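Local coordinates for glycine cleavage system H protein (Mycobacterium tuberculosis, PDB 3IFT) that probably carries the methylamine group of glycine from the P protein to the T protein of the glycine cleavage system on a covalently bound lipoyl arm, at residues A20-I25 with D39-A44; V33-T38 with Y79-G84. All coordinates share one frame; numbering follows the deposited sequence.

Both contacts bury a similar area, about 150 Å², and neither has a hydrogen bond between its two segments; what separates them is their place in the fold. Contact 1 lies at the surface, where the turn leading into strand 23-29 meets helix 39-45, and it is largely aromatic, with a tyrosine ring carbon over one face of a histidine. Contact 2 is core: strand 32-37 packs against the 79-84 loop by aliphatic groups alone. The segments alternate along the chain, and strands 23-29 and 32-37 are sheet neighbours, joined by Trp24 N to Gly36 O (2.8 Å). Glu23 OE2 of contact 1 also takes the N-H of Tyr79 in contact 2.

Contact 1 of 2, residues A20-I25 with D39-A44; sequences AEHEWI and DYAQSA
Tyr40 sets CE2 over one face of the His22 imidazole, 3.3 Å from His22 CE1, close for two ring carbons. This joins the turn before strand 23-29 to the first turn of helix 39-45, the short helix that follows the strand 23-29/32-37 hairpin of the lipoyl-type fold. The rings are oblique, planes 38° apart, so they are neither parallel nor perpendicular. It is chiefly CD2 and CE2 of the tyrosine that come near the imidazole, and CE2 sits toward the rim of the face it covers. Against the other imidazole face, the carbonyl O of Ala20 lies 3.3 Å above the ring centre. Beside the rings, His22 CB meets the methyl of Ala41 at 3.5 Å, so two successive helix residues touch one histidine. Tyr40 reaches the imidazole with CG anti to the backbone N (chi1 166°).

His22 has left-handed helical backbone angles, which suits a turn, and its backbone is hydrogen-bonded to that of Thr38. Its ND1 is hydrogen-bonded to Tyr136 OH, which also bonds Thr38 OG1. Thr38 is the N-cap: OG1 receives the N-H of Ala41, so one tyrosine hydroxyl from the C-terminal helix ties the imidazole to the helix start.

Farther along the helix, the Ala44 carbonyl is hydrogen-bonded to Lys73 NZ, the predicted lipoylation site, which carries no lipoate here; the side chains of Tyr40 and Lys73 are about 10 Å apart. On the first turn, Asp39 OD2 takes the N-H of Asp11, while Gln42 NE2 gives a bond to Asp39 OD1 at 2.9 Å, with an N-H...O angle of 158° and the oxygen almost in the amide plane.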
loop_
_atom_site.group_PDB
_atom_site.type_symbol
_atom_site.label_atom_id
_atom_site.label_comp_id
_atom_site.label_asym_id
_atom_site.label_seq_id
_atom_site.Cartn_x
_atom_site.Cartn_y
_atom_site.Cartn_z
ATOM N N ALA A 20 3.577 9.431 0.381
ATOM C CA ALA A 20 4.310 10.080 -0.704
ATOM C C ALA A 20 4.947 9.067 -1.644
ATOM O O ALA A 20 5.236 9.372 -2.787
ATOM C CB ALA A 20 5.408 10.996 -0.122
ATOM N N GLU A 21 5.152 7.861 -1.163
ATOM C CA GLU A 21 5.828 6.849 -1.948
ATOM C C GLU A 21 4.776 6.007 -2.654
ATOM O O GLU A 21 5.088 4.930 -3.107
ATOM C CB GLU A 21 6.715 5.972 -1.098
ATOM C CG GLU A 21 7.917 6.697 -0.512
ATOM C CD GLU A 21 7.521 7.592 0.620
ATOM O OE1 GLU A 21 6.762 7.107 1.456
ATOM O OE2 GLU A 21 7.931 8.775 0.652
ATOM N N HIS A 22 3.530 6.501 -2.690
ATOM C CA HIS A 22 2.483 5.975 -3.575
ATOM C C HIS A 22 1.882 4.695 -3.087
ATOM O O HIS A 22 1.506 3.814 -3.865
ATOM C CB HIS A 22 2.992 5.808 -5.013
ATOM C CG HIS A 22 3.808 6.974 -5.477
ATOM N ND1 HIS A 22 3.255 8.208 -5.729
ATOM C CD2 HIS A 22 5.139 7.111 -5.670
ATOM C CE1 HIS A 22 4.208 9.055 -6.070
ATOM N NE2 HIS A 22 5.363 8.419 -6.032
ATOM N N GLU A 23 1.754 4.609 -1.779
ATOM C CA GLU A 23 0.975 3.563 -1.193
ATOM C C GLU A 23 -0.302 4.145 -0.715
ATOM O O GLU A 23 -0.378 5.329 -0.413
ATOM C CB GLU A 23 1.726 2.881 -0.087
ATOM C CG GLU A 23 2.820 2.025 -0.698
ATOM C CD GLU A 23 3.755 1.402 0.301
ATOM O OE1 GLU A 23 3.311 1.100 1.427
ATOM O OE2 GLU A 23 4.936 1.214 -0.058
ATOM N N TRP A 24 -1.321 3.307 -0.680
ATOM C CA TRP A 24 -2.579 3.729 -0.118
ATOM C C TRP A 24 -2.838 2.875 1.085
ATOM O O TRP A 24 -2.300 1.780 1.218
ATOM C CB TRP A 24 -3.732 3.668 -1.120
ATOM C CG TRP A 24 -3.937 2.352 -1.762
ATOM C CD1 TRP A 24 -3.402 1.943 -2.946
ATOM C CD2 TRP A 24 -4.705 1.246 -1.265
ATOM N NE1 TRP A 24 -3.824 0.652 -3.242
ATOM C CE2 TRP A 24 -4.617 0.198 -2.232
ATOM C CE3 TRP A 24 -5.449 1.027 -0.113
ATOM C CZ2 TRP A 24 -5.227 -1.059 -2.049
ATOM C CZ3 TRP A 24 -6.077 -0.189 0.046
ATOM C CH2 TRP A 24 -5.948 -1.228 -0.912
ATOM N N ILE A 25 -3.677 3.407 1.950
ATOM C CA ILE A 25 -3.969 2.808 3.241
ATOM C C ILE A 25 -5.447 2.977 3.410
ATOM O O ILE A 25 -5.962 4.113 3.382
ATOM C CB ILE A 25 -3.224 3.520 4.381
ATOM C CG1 ILE A 25 -1.722 3.429 4.141
ATOM C CG2 ILE A 25 -3.593 2.878 5.752
ATOM C CD1 ILE A 25 -1.106 4.659 3.504
ATOM N N ASP A 39 -2.971 3.892 -8.174
ATOM C CA ASP A 39 -3.099 3.892 -9.615
ATOM C C ASP A 39 -1.921 4.511 -10.321
ATOM O O ASP A 39 -1.404 3.964 -11.280
ATOM C CB ASP A 39 -4.354 4.621 -9.979
ATOM C CG ASP A 39 -4.695 4.516 -11.433
ATOM O OD1 ASP A 39 -4.253 3.560 -12.082
ATOM O OD2 ASP A 39 -5.438 5.403 -11.909
ATOM N N TYR A 40 -1.468 5.649 -9.816
ATOM C CA TYR A 40 -0.305 6.310 -10.352
ATOM C C TYR A 40 0.922 5.414 -10.268
ATOM O O TYR A 40 1.634 5.292 -11.225
ATOM C CB TYR A 40 -0.053 7.583 -9.560
ATOM C CG TYR A 40 1.294 8.185 -9.785
ATOM C CD1 TYR A 40 1.477 9.140 -10.790
ATOM C CD2 TYR A 40 2.379 7.831 -9.011
ATOM C CE1 TYR A 40 2.688 9.717 -11.007
ATOM C CE2 TYR A 40 3.620 8.394 -9.236
ATOM C CZ TYR A 40 3.758 9.373 -10.219
ATOM O OH TYR A 40 4.968 9.991 -10.474
ATOM N N ALA A 41 1.132 4.759 -9.118
ATOM C CA ALA A 41 2.288 3.906 -8.912
ATOM C C ALA A 41 2.275 2.712 -9.866
ATOM O O ALA A 41 3.282 2.402 -10.494
ATOM C CB ALA A 41 2.362 3.420 -7.479
ATOM N N GLN A 42 1.147 2.041 -9.975
ATOM C CA GLN A 42 1.081 0.858 -10.808
ATOM C C GLN A 42 1.335 1.245 -12.286
ATOM O O GLN A 42 2.088 0.580 -13.022
ATOM C CB GLN A 42 -0.244 0.110 -10.595
ATOM C CG GLN A 42 -1.508 0.773 -11.103
ATOM C CD GLN A 42 -1.610 0.758 -12.613
ATOM O OE1 GLN A 42 -0.966 -0.047 -13.281
ATOM N NE2 GLN A 42 -2.392 1.675 -13.159
ATOM N N SER A 43 0.769 2.360 -12.702
ATOM C CA SER A 43 0.943 2.784 -14.074
ATOM C C SER A 43 2.397 3.122 -14.365
ATOM O O SER A 43 2.926 2.747 -15.415
ATOM C CB SER A 43 0.041 3.957 -14.379
ATOM O OG SER A 43 0.123 4.199 -15.773
ATOM N N ALA A 44 3.044 3.784 -13.413
ATOM C CA ALA A 44 4.430 4.182 -13.561
ATOM C C ALA A 44 5.361 2.976 -13.564
ATOM O O ALA A 44 6.323 2.928 -14.312
ATOM C CB ALA A 44 4.830 5.112 -12.437
#

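Contact 2 of 2, residues V33-T38 with Y79-G84; sequences VRVGIT and YAPISG
Pro81 offers the corner of its pyrrolidine ring to Val35: CG is 3.7 Å from Val35 CG1 and 4.0 Å from Val35 CG2, so the ring carbon sits against both methyls. Ring atom CD follows as second neighbour, 4.1 Å from Val35 CG2. Elsewhere round the proline are Ile25 and Glu23 of strand 23-29, Ile113 of strand 111-114 and Thr19, which enclose it in the interior.

One residue farther on, Ile82 meets Val33 tip to tip, the terminal CD1 standing 3.5 Å from Val33 CG2; CG1 of the isoleucine is 3.9 Å from the same methyl. That approach depends on the isoleucine's first torsion (chi1 62°), with CG1 lying between the backbone N and the carbonyl carbon, and on a roughly extended second one that carries CD1 out to the valine.

Val33 and Val35 alternate with Arg34, as residues of a beta strand do, and both point from one face of the antiparallel six-stranded sheet toward the loop between strands 75-79 and 84-89. This is the inside of the lipoyl-type beta fold, where the loop crosses from the three-stranded sheet to the six-stranded one and lays Pro81 and Ile82 on strand 32-37. Arg34 goes to the other face, its NE in a salt bridge to Asp112 OD1 and its guanidinium in a cation-pi contact with Trp109.

Leu123 of helix 123-126 touches both Val33 and Ile82, closing over that end, and Ala126 adds to the cover on Ile82. On the strand's edges, the Val33 backbone is hydrogen-bonded to Ile113 and the Arg34 backbone to Arg26, while near the end of the loop Ser83 OG receives the N-H of Ala62.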
loop_
_atom_site.group_PDB
_atom_site.type_symbol
_atom_site.label_atom_id
_atom_site.label_comp_id
_atom_site.label_asym_id
_atom_site.label_seq_id
_atom_site.Cartn_x
_atom_site.Cartn_y
_atom_site.Cartn_z
ATOM N N VAL A 33 -5.378 -1.892 8.725
ATOM C CA VAL A 33 -5.383 -1.168 7.483
ATOM C C VAL A 33 -5.037 -2.144 6.383
ATOM O O VAL A 33 -4.300 -3.116 6.584
ATOM C CB VAL A 33 -4.419 0.010 7.474
ATOM C CG1 VAL A 33 -4.861 1.061 8.458
ATOM C CG2 VAL A 33 -2.997 -0.457 7.780
ATOM N N ARG A 34 -5.599 -1.878 5.218
ATOM C CA ARG A 34 -5.192 -2.549 4.030
ATOM C C ARG A 34 -4.322 -1.585 3.237
ATOM O O ARG A 34 -4.547 -0.383 3.246
ATOM C CB ARG A 34 -6.398 -2.975 3.238
ATOM C CG ARG A 34 -6.009 -3.688 1.971
ATOM C CD ARG A 34 -7.093 -4.648 1.573
ATOM N NE ARG A 34 -7.133 -5.793 2.467
ATOM C CZ ARG A 34 -7.848 -6.893 2.229
ATOM N NH1 ARG A 34 -8.552 -6.991 1.118
ATOM N NH2 ARG A 34 -7.818 -7.905 3.083
ATOM N N VAL A 35 -3.340 -2.134 2.548
ATOM C CA VAL A 35 -2.352 -1.380 1.850
ATOM C C VAL A 35 -2.135 -1.898 0.438
ATOM O O VAL A 35 -2.068 -3.107 0.185
ATOM C CB VAL A 35 -1.026 -1.449 2.642
ATOM C CG1 VAL A 35 0.036 -0.637 2.011
ATOM C CG2 VAL A 35 -1.261 -0.991 4.111
ATOM N N GLY A 36 -2.000 -0.956 -0.491
ATOM C CA GLY A 36 -1.609 -1.260 -1.847
ATOM C C GLY A 36 -0.840 -0.095 -2.395
ATOM O O GLY A 36 -0.441 0.841 -1.671
ATOM N N ILE A 37 -0.596 -0.162 -3.690
ATOM C CA ILE A 37 0.014 0.954 -4.380
ATOM C C ILE A 37 -1.038 1.659 -5.180
ATOM O O ILE A 37 -2.058 1.086 -5.572
ATOM C CB ILE A 37 1.201 0.556 -5.282
ATOM C CG1 ILE A 37 0.794 -0.489 -6.337
ATOM C CG2 ILE A 37 2.373 0.074 -4.435
ATOM C CD1 ILE A 37 1.854 -0.639 -7.396
ATOM N N THR A 38 -0.808 2.935 -5.403
ATOM C CA THR A 38 -1.812 3.750 -6.058
ATOM C C THR A 38 -1.914 3.425 -7.553
ATOM O O THR A 38 -1.071 2.773 -8.121
ATOM C CB THR A 38 -1.473 5.216 -5.818
ATOM O OG1 THR A 38 -0.238 5.510 -6.456
ATOM C CG2 THR A 38 -1.341 5.443 -4.279
ATOM N N TYR A 79 6.920 0.106 1.397
ATOM C CA TYR A 79 7.174 0.516 2.773
ATOM C C TYR A 79 5.940 0.276 3.629
ATOM O O TYR A 79 4.827 0.403 3.162
ATOM C CB TYR A 79 7.518 1.981 2.807
ATOM C CG TYR A 79 8.677 2.324 1.938
ATOM C CD1 TYR A 79 9.974 2.090 2.362
ATOM C CD2 TYR A 79 8.487 2.812 0.663
ATOM C CE1 TYR A 79 11.047 2.384 1.569
ATOM C CE2 TYR A 79 9.572 3.109 -0.141
ATOM C CZ TYR A 79 10.841 2.891 0.333
ATOM O OH TYR A 79 11.919 3.185 -0.444
ATOM N N ALA A 80 6.153 -0.085 4.885
ATOM C CA ALA A 80 5.079 -0.135 5.860
ATOM C C ALA A 80 4.617 1.317 6.054
ATOM O O ALA A 80 5.412 2.178 6.446
ATOM C CB ALA A 80 5.566 -0.778 7.158
ATOM N N PRO A 81 3.354 1.635 5.679
ATOM C CA PRO A 81 2.955 3.017 5.900
ATOM C C PRO A 81 2.739 3.304 7.388
ATOM O O PRO A 81 2.857 4.428 7.811
ATOM C CB PRO A 81 1.613 3.129 5.129
ATOM C CG PRO A 81 1.493 1.868 4.385
ATOM C CD PRO A 81 2.219 0.854 5.167
ATOM N N ILE A 82 2.458 2.258 8.153
ATOM C CA ILE A 82 2.294 2.350 9.598
ATOM C C ILE A 82 2.981 1.185 10.271
ATOM O O ILE A 82 3.360 0.226 9.625
ATOM C CB ILE A 82 0.803 2.362 10.010
ATOM C CG1 ILE A 82 0.091 1.076 9.602
ATOM C CG2 ILE A 82 0.117 3.599 9.450
ATOM C CD1 ILE A 82 -1.114 0.670 10.533
ATOM N N SER A 83 3.186 1.320 11.570
ATOM C CA SER A 83 3.739 0.267 12.370
ATOM C C SER A 83 2.625 -0.669 12.724
ATOM O O SER A 83 1.501 -0.259 13.005
ATOM C CB SER A 83 4.377 0.823 13.661
ATOM O OG SER A 83 5.492 1.615 13.324
ATOM N N GLY A 84 2.929 -1.942 12.700
ATOM C CA GLY A 84 1.944 -2.926 13.118
ATOM C C GLY A 84 2.490 -4.282 12.768
ATOM O O GLY A 84 3.683 -4.476 12.749
#